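Local coordinates for protein N-acetylglucosamine-specific lectin (Saxidomus purpuratus, PDB 6A7T) that binds N-acetylated amino sugars such as N-acetylglucosamine and N-acetylgalactosamine, being a C-type lectin whose sugar recognition is independent of calcium, at residues K33-G37 / S38-F42; A92-E96 / E97-Y101; I112-P116 / G117-N121; H141-C144 / E145-G149. All blocks are in the same frame, centred on the assembly; numbering follows the deposited sequence. Where two conformers were deposited one is given.

Interaction 1: K33-G37 / S38-F42; sequences KFFGG and SCYLF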
loop_
_atom_site.group_PDB
_atom_site.type_symbol
_atom_site.label_atom_id
_atom_site.label_comp_id
_atom_site.label_asym_id
_atom_site.label_seq_id
_atom_site.Cartn_x
_atom_site.Cartn_y
_atom_site.Cartn_z
ATOM N N LYS B 33 9.489 -10.405 18.617
ATOM C CA LYS B 33 8.507 -11.356 18.172
ATOM C C LYS B 33 8.394 -11.303 16.649
ATOM O O LYS B 33 8.362 -10.233 16.078
ATOM C CB LYS B 33 7.155 -11.018 18.795
ATOM C CG LYS B 33 7.135 -10.954 20.314
ATOM C CD LYS B 33 5.800 -10.536 20.819
ATOM C CE LYS B 33 5.744 -10.407 22.322
ATOM N NZ LYS B 33 5.948 -11.723 22.970
ATOM N N PHE B 34 8.289 -12.474 16.014
ATOM C CA PHE B 34 8.112 -12.600 14.589
ATOM C C PHE B 34 6.624 -12.708 14.225
ATOM O O PHE B 34 5.883 -13.508 14.782
ATOM C CB PHE B 34 8.830 -13.849 14.064
ATOM C CG PHE B 34 8.784 -13.960 12.560
ATOM C CD1 PHE B 34 9.435 -13.023 11.772
ATOM C CD2 PHE B 34 8.025 -14.938 11.935
ATOM C CE1 PHE B 34 9.355 -13.077 10.388
ATOM C CE2 PHE B 34 7.933 -14.984 10.552
ATOM C CZ PHE B 34 8.601 -14.061 9.781
ATOM N N PHE B 35 6.208 -11.940 13.217
ATOM C CA PHE B 35 4.890 -12.108 12.564
ATOM C C PHE B 35 4.961 -11.537 11.147
ATOM O O PHE B 35 5.391 -10.398 10.932
ATOM C CB PHE B 35 3.757 -11.448 13.351
ATOM C CG PHE B 35 2.424 -11.536 12.660
ATOM C CD1 PHE B 35 1.605 -12.650 12.830
ATOM C CD2 PHE B 35 2.046 -10.572 11.730
ATOM C CE1 PHE B 35 0.395 -12.747 12.146
ATOM C CE2 PHE B 35 0.847 -10.680 11.041
ATOM C CZ PHE B 35 0.028 -11.785 11.237
ATOM N N GLY B 36 4.453 -12.294 10.157
ATOM C CA GLY B 36 4.220 -11.756 8.812
ATOM C C GLY B 36 5.389 -10.976 8.208
ATOM O O GLY B 36 5.254 -9.849 7.662
ATOM N N GLY B 37 6.592 -11.554 8.292
ATOM C CA GLY B 37 7.772 -10.991 7.646
ATOM C C GLY B 37 8.376 -9.789 8.381
ATOM O O GLY B 37 9.198 -9.069 7.830
ATOM N N SER B 38 7.912 -9.542 9.609
ATOM C CA SER B 38 8.415 -8.462 10.432
ATOM C C SER B 38 8.802 -8.984 11.814
ATOM O O SER B 38 8.284 -9.957 12.337
ATOM C CB SER B 38 7.394 -7.343 10.596
ATOM O OG SER B 38 7.328 -6.522 9.436
ATOM N N CYS B 39 9.731 -8.263 12.417
ATOM C CA CYS B 39 10.095 -8.469 13.784
ATOM C C CYS B 39 9.585 -7.277 14.591
ATOM O O CYS B 39 9.807 -6.160 14.160
ATOM C CB CYS B 39 11.611 -8.571 13.904
ATOM S SG CYS B 39 12.297 -9.900 12.869
ATOM N N TYR B 40 9.075 -7.522 15.799
ATOM C CA TYR B 40 8.428 -6.488 16.611
ATOM C C TYR B 40 9.009 -6.463 18.032
ATOM O O TYR B 40 9.206 -7.533 18.670
ATOM C CB TYR B 40 6.923 -6.742 16.713
ATOM C CG TYR B 40 6.187 -6.766 15.401
ATOM C CD1 TYR B 40 6.105 -7.911 14.614
ATOM C CD2 TYR B 40 5.600 -5.624 14.904
ATOM C CE1 TYR B 40 5.442 -7.934 13.401
ATOM C CE2 TYR B 40 4.938 -5.618 13.681
ATOM C CZ TYR B 40 4.858 -6.776 12.921
ATOM O OH TYR B 40 4.207 -6.771 11.720
ATOM N N LEU B 41 9.175 -5.252 18.566
ATOM C CA LEU B 41 9.593 -5.108 19.984
ATOM C C LEU B 41 8.474 -4.353 20.678
ATOM O O LEU B 41 8.224 -3.227 20.356
ATOM C CB LEU B 41 10.931 -4.379 20.062
ATOM C CG LEU B 41 11.462 -4.171 21.488
ATOM C CD1 LEU B 41 11.818 -5.476 22.132
ATOM C CD2 LEU B 41 12.629 -3.226 21.517
ATOM N N PHE B 42 7.863 -4.987 21.694
ATOM C CA PHE B 42 6.853 -4.372 22.528
ATOM C C PHE B 42 7.605 -3.822 23.740
ATOM O O PHE B 42 7.753 -4.540 24.741
ATOM C CB PHE B 42 5.707 -5.341 22.822
ATOM C CG PHE B 42 4.865 -5.719 21.625
ATOM C CD1 PHE B 42 5.342 -6.645 20.699
ATOM C CD2 PHE B 42 3.629 -5.135 21.396
ATOM C CE1 PHE B 42 4.593 -6.980 19.581
ATOM C CE2 PHE B 42 2.872 -5.483 20.278
ATOM C CZ PHE B 42 3.368 -6.381 19.363
HETATM O O HOH W 1 6.530 -6.895 6.939
HETATM O O HOH W 2 3.856 -7.987 9.297
#

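Interaction 2: A92-E96 / E97-Y101; sequences ARWNE and EHNDY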
loop_
_atom_site.group_PDB
_atom_site.type_symbol
_atom_site.label_atom_id
_atom_site.label_comp_id
_atom_site.label_asym_id
_atom_site.label_seq_id
_atom_site.Cartn_x
_atom_site.Cartn_y
_atom_site.Cartn_z
ATOM N N ALA B 92 2.900 6.714 13.496
ATOM C CA ALA B 92 2.160 7.637 12.681
ATOM C C ALA B 92 1.997 8.919 13.483
ATOM O O ALA B 92 1.883 8.848 14.718
ATOM C CB ALA B 92 0.833 7.060 12.303
ATOM N N ARG B 93 2.072 10.054 12.777
ATOM C CA ARG B 93 1.733 11.326 13.339
ATOM C C ARG B 93 1.249 12.260 12.229
ATOM O O ARG B 93 1.272 11.930 11.052
ATOM C CB ARG B 93 2.856 11.952 14.178
ATOM C CG ARG B 93 4.009 12.592 13.431
ATOM C CD ARG B 93 4.922 13.375 14.371
ATOM N NE ARG B 93 4.434 14.599 15.007
ATOM C CZ ARG B 93 5.070 15.219 16.015
ATOM N NH1 ARG B 93 6.276 14.820 16.394
ATOM N NH2 ARG B 93 4.522 16.251 16.621
ATOM N N TRP B 94 0.677 13.374 12.673
ATOM C CA TRP B 94 0.292 14.486 11.803
ATOM C C TRP B 94 1.500 15.097 11.127
ATOM O O TRP B 94 2.512 15.332 11.757
ATOM C CB TRP B 94 -0.357 15.572 12.652
ATOM C CG TRP B 94 -0.809 16.694 11.769
ATOM C CD1 TRP B 94 -0.204 17.892 11.526
ATOM C CD2 TRP B 94 -1.999 16.660 10.983
ATOM N NE1 TRP B 94 -0.944 18.594 10.598
ATOM C CE2 TRP B 94 -2.063 17.881 10.279
ATOM C CE3 TRP B 94 -3.023 15.730 10.809
ATOM C CZ2 TRP B 94 -3.111 18.167 9.416
ATOM C CZ3 TRP B 94 -4.060 16.020 9.952
ATOM C CH2 TRP B 94 -4.110 17.233 9.273
ATOM N N ASN B 95 1.362 15.386 9.842
ATOM C CA ASN B 95 2.428 16.149 9.127
ATOM C C ASN B 95 1.728 17.299 8.417
ATOM O O ASN B 95 0.727 17.090 7.741
ATOM C CB ASN B 95 3.271 15.271 8.199
ATOM C CG ASN B 95 4.436 16.031 7.597
ATOM O OD1 ASN B 95 5.564 15.995 8.089
ATOM N ND2 ASN B 95 4.159 16.745 6.532
ATOM N N GLU B 96 2.228 18.510 8.673
ATOM C CA GLU B 96 1.551 19.713 8.194
ATOM C C GLU B 96 1.720 19.797 6.676
ATOM O O GLU B 96 0.756 20.094 5.994
ATOM C CB GLU B 96 2.055 20.971 8.898
ATOM C CG GLU B 96 1.200 22.202 8.623
ATOM C CD GLU B 96 -0.266 22.162 9.036
ATOM O OE1 GLU B 96 -0.621 21.375 9.927
ATOM O OE2 GLU B 96 -1.073 22.940 8.455
ATOM N N GLU B 97 2.923 19.503 6.156
ATOM C CA GLU B 97 3.061 19.589 4.669
ATOM C C GLU B 97 2.187 18.530 3.992
ATOM O O GLU B 97 1.537 18.792 3.003
ATOM C CB GLU B 97 4.506 19.443 4.210
ATOM C CG GLU B 97 5.306 20.694 4.441
ATOM C CD GLU B 97 6.057 20.788 5.757
ATOM O OE1 GLU B 97 5.722 19.998 6.736
ATOM O OE2 GLU B 97 7.009 21.601 5.780
ATOM N N HIS B 98 2.161 17.289 4.511
ATOM C CA HIS B 98 1.235 16.256 4.011
ATOM C C HIS B 98 -0.219 16.686 4.236
ATOM O O HIS B 98 -1.072 16.301 3.511
ATOM C CB HIS B 98 1.520 14.911 4.700
ATOM C CG HIS B 98 2.760 14.239 4.220
ATOM N ND1 HIS B 98 2.958 13.918 2.863
ATOM C CD2 HIS B 98 3.832 13.765 4.891
ATOM C CE1 HIS B 98 4.132 13.332 2.733
ATOM N NE2 HIS B 98 4.687 13.218 3.954
ATOM N N ASN B 99 -0.437 17.473 5.302
ATOM C CA ASN B 99 -1.750 17.925 5.772
ATOM C C ASN B 99 -2.639 16.705 6.010
ATOM O O ASN B 99 -3.849 16.691 5.697
ATOM C CB ASN B 99 -2.421 18.942 4.832
ATOM C CG ASN B 99 -3.653 19.620 5.423
ATOM O OD1 ASN B 99 -3.728 19.916 6.614
ATOM N ND2 ASN B 99 -4.634 19.919 4.583
ATOM N N ASP B 100 -2.038 15.682 6.647
ATOM C CA ASP B 100 -2.811 14.497 7.026
ATOM C C ASP B 100 -2.059 13.662 8.067
ATOM O O ASP B 100 -0.909 13.932 8.421
ATOM C CB ASP B 100 -3.198 13.630 5.823
ATOM C CG ASP B 100 -2.085 12.923 5.060
ATOM O OD1 ASP B 100 -0.972 12.711 5.609
ATOM O OD2 ASP B 100 -2.338 12.581 3.875
ATOM N N TYR B 101 -2.766 12.645 8.539
ATOM C CA TYR B 101 -2.167 11.551 9.331
ATOM C C TYR B 101 -1.700 10.430 8.402
ATOM O O TYR B 101 -2.466 9.961 7.617
ATOM C CB TYR B 101 -3.177 10.950 10.299
ATOM C CG TYR B 101 -3.504 11.772 11.522
ATOM C CD1 TYR B 101 -2.550 12.056 12.495
ATOM C CD2 TYR B 101 -4.802 12.209 11.736
ATOM C CE1 TYR B 101 -2.886 12.785 13.630
ATOM C CE2 TYR B 101 -5.149 12.934 12.868
ATOM C CZ TYR B 101 -4.196 13.187 13.843
ATOM O OH TYR B 101 -4.469 13.958 14.958
#

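Interaction 3: I112-P116 / G117-N121; sequences IGWGP and GKPDN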
loop_
_atom_site.group_PDB
_atom_site.type_symbol
_atom_site.label_atom_id
_atom_site.label_comp_id
_atom_site.label_asym_id
_atom_site.label_seq_id
_atom_site.Cartn_x
_atom_site.Cartn_y
_atom_site.Cartn_z
ATOM N N ILE B 112 -7.106 0.957 7.721
ATOM C CA ILE B 112 -7.545 2.033 8.576
ATOM C C ILE B 112 -7.957 1.408 9.898
ATOM O O ILE B 112 -8.876 0.594 9.960
ATOM C CB ILE B 112 -8.712 2.834 7.957
ATOM C CG1 ILE B 112 -8.349 3.315 6.550
ATOM C CG2 ILE B 112 -9.116 3.986 8.873
ATOM C CD1 ILE B 112 -7.342 4.444 6.501
ATOM N N GLY B 113 -7.241 1.776 10.970
ATOM C CA GLY B 113 -7.396 1.106 12.256
ATOM C C GLY B 113 -7.887 2.011 13.379
ATOM O O GLY B 113 -7.760 1.655 14.581
ATOM N N TRP B 114 -8.368 3.205 13.052
ATOM C CA TRP B 114 -8.927 4.141 14.091
ATOM C C TRP B 114 -10.031 3.468 14.908
ATOM O O TRP B 114 -10.872 2.704 14.413
ATOM C CB TRP B 114 -9.519 5.386 13.451
ATOM C CG TRP B 114 -8.582 6.280 12.738
ATOM C CD1 TRP B 114 -8.516 6.481 11.391
ATOM C CD2 TRP B 114 -7.586 7.099 13.344
ATOM N NE1 TRP B 114 -7.579 7.431 11.120
ATOM C CE2 TRP B 114 -6.964 7.803 12.297
ATOM C CE3 TRP B 114 -7.151 7.288 14.661
ATOM C CZ2 TRP B 114 -5.938 8.709 12.518
ATOM C CZ3 TRP B 114 -6.143 8.196 14.869
ATOM C CH2 TRP B 114 -5.544 8.889 13.821
ATOM N N GLY B 115 -10.027 3.769 16.214
ATOM C CA GLY B 115 -11.074 3.328 17.073
ATOM C C GLY B 115 -12.364 4.070 16.716
ATOM O O GLY B 115 -12.315 5.117 16.072
ATOM N N PRO B 116 -13.540 3.565 17.132
ATOM C CA PRO B 116 -14.777 4.355 17.006
ATOM C C PRO B 116 -14.684 5.781 17.573
ATOM O O PRO B 116 -14.160 6.050 18.665
ATOM C CB PRO B 116 -15.750 3.449 17.764
ATOM C CG PRO B 116 -15.250 2.060 17.471
ATOM C CD PRO B 116 -13.777 2.254 17.737
ATOM N N GLY B 117 -15.140 6.739 16.785
ATOM C CA GLY B 117 -15.106 8.099 17.195
ATOM C C GLY B 117 -13.777 8.778 16.930
ATOM O O GLY B 117 -13.675 9.987 17.125
ATOM N N LYS B 118 -12.757 8.022 16.484
ATOM C CA LYS B 118 -11.432 8.610 16.238
ATOM C C LYS B 118 -11.203 8.691 14.724
ATOM O O LYS B 118 -11.797 7.911 13.986
ATOM C CB LYS B 118 -10.365 7.757 16.936
ATOM C CG LYS B 118 -10.663 7.445 18.397
ATOM C CD LYS B 118 -10.805 8.685 19.242
ATOM C CE LYS B 118 -10.785 8.398 20.729
ATOM N NZ LYS B 118 -10.813 9.658 21.498
ATOM N N PRO B 119 -10.344 9.625 14.283
ATOM C CA PRO B 119 -9.555 10.521 15.113
ATOM C C PRO B 119 -10.253 11.776 15.668
ATOM O O PRO B 119 -11.231 12.241 15.104
ATOM C CB PRO B 119 -8.434 10.976 14.178
ATOM C CG PRO B 119 -9.110 10.974 12.825
ATOM C CD PRO B 119 -10.008 9.764 12.863
ATOM N N ASP B 120 -9.675 12.382 16.706
ATOM C CA ASP B 120 -10.106 13.714 17.212
ATOM C C ASP B 120 -9.621 14.861 16.312
ATOM O O ASP B 120 -10.149 15.983 16.408
ATOM C CB ASP B 120 -9.631 13.888 18.638
ATOM C CG ASP B 120 -10.429 13.001 19.566
ATOM O OD1 ASP B 120 -11.664 13.232 19.658
ATOM O OD2 ASP B 120 -9.840 12.081 20.160
ATOM N N ASN B 121 -8.597 14.599 15.481
ATOM C CA ASN B 121 -7.997 15.596 14.554
ATOM C C ASN B 121 -7.340 16.695 15.379
ATOM O O ASN B 121 -7.662 17.889 15.256
ATOM C CB ASN B 121 -9.010 16.094 13.515
ATOM C CG ASN B 121 -9.370 14.992 12.548
ATOM O OD1 ASN B 121 -10.532 14.686 12.316
ATOM N ND2 ASN B 121 -8.354 14.358 12.001
#

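Interaction 4: H141-C144 / E145-G149; sequences HVDC and ENTNG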
loop_
_atom_site.group_PDB
_atom_site.type_symbol
_atom_site.label_atom_id
_atom_site.label_comp_id
_atom_site.label_asym_id
_atom_site.label_seq_id
_atom_site.Cartn_x
_atom_site.Cartn_y
_atom_site.Cartn_z
ATOM N N HIS B 141 -3.155 11.480 19.882
ATOM C CA HIS B 141 -2.861 12.196 21.145
ATOM C C HIS B 141 -2.082 13.485 20.835
ATOM O O HIS B 141 -1.075 13.439 20.166
ATOM C CB HIS B 141 -2.054 11.286 22.051
ATOM C CG HIS B 141 -1.835 11.853 23.410
ATOM N ND1 HIS B 141 -2.872 12.010 24.291
ATOM C CD2 HIS B 141 -0.718 12.285 24.027
ATOM C CE1 HIS B 141 -2.390 12.542 25.403
ATOM N NE2 HIS B 141 -1.089 12.700 25.290
ATOM N N VAL B 142 -2.467 14.623 21.454
ATOM C CA VAL B 142 -1.920 15.953 21.135
ATOM C C VAL B 142 -0.447 16.042 21.516
ATOM O O VAL B 142 0.344 16.672 20.817
ATOM C CB VAL B 142 -2.698 17.099 21.826
ATOM C CG1 VAL B 142 -2.663 16.986 23.340
ATOM C CG2 VAL B 142 -2.165 18.470 21.416
ATOM N N ASP B 143 -0.099 15.468 22.670
ATOM C CA ASP B 143 1.197 15.635 23.238
ATOM C C ASP B 143 2.132 14.517 22.777
ATOM O O ASP B 143 2.128 13.405 23.322
ATOM C CB ASP B 143 1.113 15.682 24.760
ATOM C CG ASP B 143 2.362 16.276 25.379
ATOM O OD1 ASP B 143 3.422 16.300 24.706
ATOM O OD2 ASP B 143 2.288 16.690 26.553
ATOM N N CYS B 144 3.025 14.893 21.865
ATOM C CA CYS B 144 3.951 14.015 21.221
ATOM C C CYS B 144 5.304 14.034 21.906
ATOM O O CYS B 144 6.217 13.330 21.462
ATOM C CB CYS B 144 4.103 14.438 19.766
ATOM S SG CYS B 144 2.595 14.106 18.832
ATOM N N GLU B 145 5.430 14.808 23.001
ATOM C CA GLU B 145 6.676 14.854 23.679
ATOM C C GLU B 145 6.586 14.360 25.129
ATOM O O GLU B 145 7.522 13.655 25.601
ATOM C CB GLU B 145 7.251 16.267 23.580
ATOM C CG GLU B 145 8.691 16.266 24.027
ATOM C CD GLU B 145 9.437 17.576 23.876
ATOM O OE1 GLU B 145 8.921 18.488 23.144
ATOM O OE2 GLU B 145 10.527 17.683 24.517
ATOM N N ASN B 146 5.519 14.733 25.850
ATOM C CA ASN B 146 5.530 14.651 27.323
ATOM C C ASN B 146 4.560 13.618 27.911
ATOM O O ASN B 146 4.504 13.430 29.141
ATOM C CB ASN B 146 5.335 16.042 27.916
ATOM C CG ASN B 146 6.668 16.751 27.907
ATOM O OD1 ASN B 146 7.670 16.205 28.376
ATOM N ND2 ASN B 146 6.706 17.898 27.285
ATOM N N THR B 147 3.823 12.890 27.088
ATOM C CA THR B 147 3.008 11.840 27.590
ATOM C C THR B 147 3.799 10.545 27.476
ATOM O O THR B 147 4.065 10.046 26.359
ATOM C CB THR B 147 1.664 11.773 26.870
ATOM O OG1 THR B 147 1.019 13.036 27.070
ATOM C CG2 THR B 147 0.813 10.596 27.304
ATOM N N ASN B 148 4.229 10.014 28.617
ATOM C CA ASN B 148 5.171 8.930 28.603
ATOM C C ASN B 148 4.430 7.608 28.528
ATOM O O ASN B 148 3.522 7.398 29.277
ATOM C CB ASN B 148 6.092 8.966 29.822
ATOM C CG ASN B 148 7.227 9.941 29.615
ATOM O OD1 ASN B 148 8.380 9.541 29.445
ATOM N ND2 ASN B 148 6.941 11.214 29.676
ATOM N N GLY B 149 4.883 6.728 27.629
ATOM C CA GLY B 149 4.312 5.421 27.521
ATOM C C GLY B 149 5.248 4.441 26.864
ATOM O O GLY B 149 6.337 4.801 26.450
HETATM O O HOH W 3 4.154 11.807 24.114
#

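Interaction 1: K33-G37 / S38-F42
Different first torsions set how Phe35 and Tyr40 meet: Phe35, with CG anti to the backbone N (chi1 176°), presents its CB and carries the ring away from strand 38-47, whereas Tyr40 has CG anti to its carbonyl carbon (chi1 -59°) and tips its ring edge toward strand 33-35. The motif is a two-residue beta hairpin closed by a type I' turn, Phe35-Gly36-Gly37-Ser38. Both central residues have positive phi, which glycine adopts with ease. Two pairs of backbone hydrogen bonds, Lys33 with Tyr40 and Phe35 with Ser38, join the strands, while Phe34 and Cys39 form the non-hydrogen-bonded pair between them. On the face of Lys33, Phe35 and Tyr40, the phenol lies edge-on to the first strand: Tyr40 CE1 is 3.9 Å from Phe35 CB and 3.5 Å from Phe35 O, with that carbonyl oxygen near the ring plane. The aliphatic part of Lys33 crosses Phe42 at about a right angle, CD lying 3.9 Å from Phe42 CD1. On the other face the sulfur of Cys39, bonded to Cys28, sits at the edge of the Phe34 ring. Phe74 of helix 69-80 stacks on Phe35 and also meets the Tyr40 ring. The polar tips reach toward the calcium site, where Ser38 OG bonds to Glu154 and Tyr40 OH to Glu71, both metal ligands, so each hydroxyl is a second-shell group suited to orienting a carboxylate. One water then ties the turn to the phenol, donating to Gly36 O at 2.8 Å and to Tyr40 OH at 2.7 Å.

Interaction 2: A92-E96 / E97-Y101
A beta hairpin between strands 87-95 and 100-103 turns here through a G1 beta bulge, in which Asn99 and Asp100 both face Asn95. The pair Asn95-Asp100 is hydrogen-bonded in both directions, Asn95 N reaching Asp100 O at 3.0 Å and Asp100 N reaching Asn95 O at 3.3 Å; Asn99 N adds a weak bond to Asn95 O. Asn99 has positive phi, a conformation asparagine tolerates better than most residues. With CG anti to the backbone N (chi1 -178°), Trp94 lays its indole over the returning strand, one face on Asp100 CA, 3.5 Å from CZ3, and Asn99 OD1 meets the ring edge at CZ2, 3.4 Å away. The benzene half of the indole also points its edge at the face of Tyr101, a T-shaped pair with centroids 5.2 Å apart and planes at 84°; CE3 stands over the phenol centre. At the far rim Trp94 NE1 donates nearly in its ring plane to Glu96 OE1 (2.9 Å), meeting that oxygen on its anti side, out of the carboxylate plane; Lys123 also engages it. One face, the edge and the N-H of the indole thus each have a partner, which should restrain its rotation, while the edge C-H groups, slightly positive, suit the electron-rich face of Tyr101.

Interaction 3: I112-P116 / G117-N121
The backbone doubles back in a type II beta turn from Gly115 to Lys118, closed by Lys118 N donating to Gly115 O at 3.0 Å, and the peptide bond that follows, into Pro119, is cis. Pro116 at the second turn position fits the required phi, and Gly117 at the third takes a positive phi (84°), a conformation glycine adopts readily. The cis bond folds the Pro119 ring back over Trp114. Its CD stands 3.6 Å from the centroid of the five-membered indole ring, 7° off the normal, a CH-pi contact made square to the face; its CB covers the six-membered half, 3.6 Å from Trp114 CH2. A compact saturated ring whose C-H groups next to nitrogen are polarised matches an indole face well. Trp114 CB also touches Lys118 O at 3.4 Å. Lys118 starts toward the turn, its CB 3.4 Å from Gly115 O, then bends at chi2 and carries NZ away to a salt bridge with Asp120 OD2 (2.9 Å), entering on the syn lone pair. This Lys-Pro-Asp run occupies the long loop that carries the sugar site in C-type lectins; Lys118 binds both amino sugars, although none is bound here. The loop leads from strand 100-103 to strand 125-131 and packs against strands 100-103 and 134-141: Tyr101 and Trp138 each make edge-to-face pairs with Trp114, while Lys118 touches Asn139 and Pro119 touches Asp140, both on strand 134-141.

Interaction 4: H141-C144 / E145-G149
Asp143 reaches across to Glu145, Asn146 and Thr147, its carboxylate accepting from the amides of the next bend, an Asx turn with one further N-H. From the backbone, CB passes 3.5 Å from Thr147 OG1, and CG, held anti to the backbone N (chi1 -162°), turns the carboxylate over the chain that follows. OD1 takes two bonds: Glu145 N at 3.0 Å arrives on the anti side, somewhat out of the carboxylate plane, and Asn146 N at 2.9 Å comes from well above it, both from the same face. OD2 rests against Asn146 CB (3.4 Å). Aspartate is short enough to fold back on amides two and three residues ahead, and its charge suits a pair of N-H donors. The second tie of this loop between strands 134-141 and 149-155 is His141 with Thr147, whose side chains approach from opposite directions. The hydroxyl OG1 lies in the imidazole plane at the ring edge, bonded to NE2 at 2.8 Å, and either group could be the donor. The bond probably steadies the ring of His141, a residue that binds N-acetylgalactosamine, although no sugar is bound here. Between these ties Cys144 turns away from the bend into its disulfide with Cys125, and its backbone pairs with Glu50. Inside the loop a water spans the backbone, donating to Asp143 O at 2.7 Å and to Thr147 O at 2.9 Å.

From the N terminus the four contacts follow one another in series; none nests in or crosses another. Interaction 1 closes the first hairpin, on the sheet holding strands 33-35, 38-47, 149-155 and 62-63, and stands across the chain's centre from the rest, about 26 Å from interaction 2, centre to centre. Interaction 2 closes the hairpin at the edge of the second sheet. Interaction 3 turns the long loop leading on to strand 125-131 and touches interaction 2 where Tyr101 meets Trp114, Pro119 and Asn121. Interaction 4 closes the loop from the second sheet back to the first, and Cys144 SG packs on Arg93 NH2 of interaction 2.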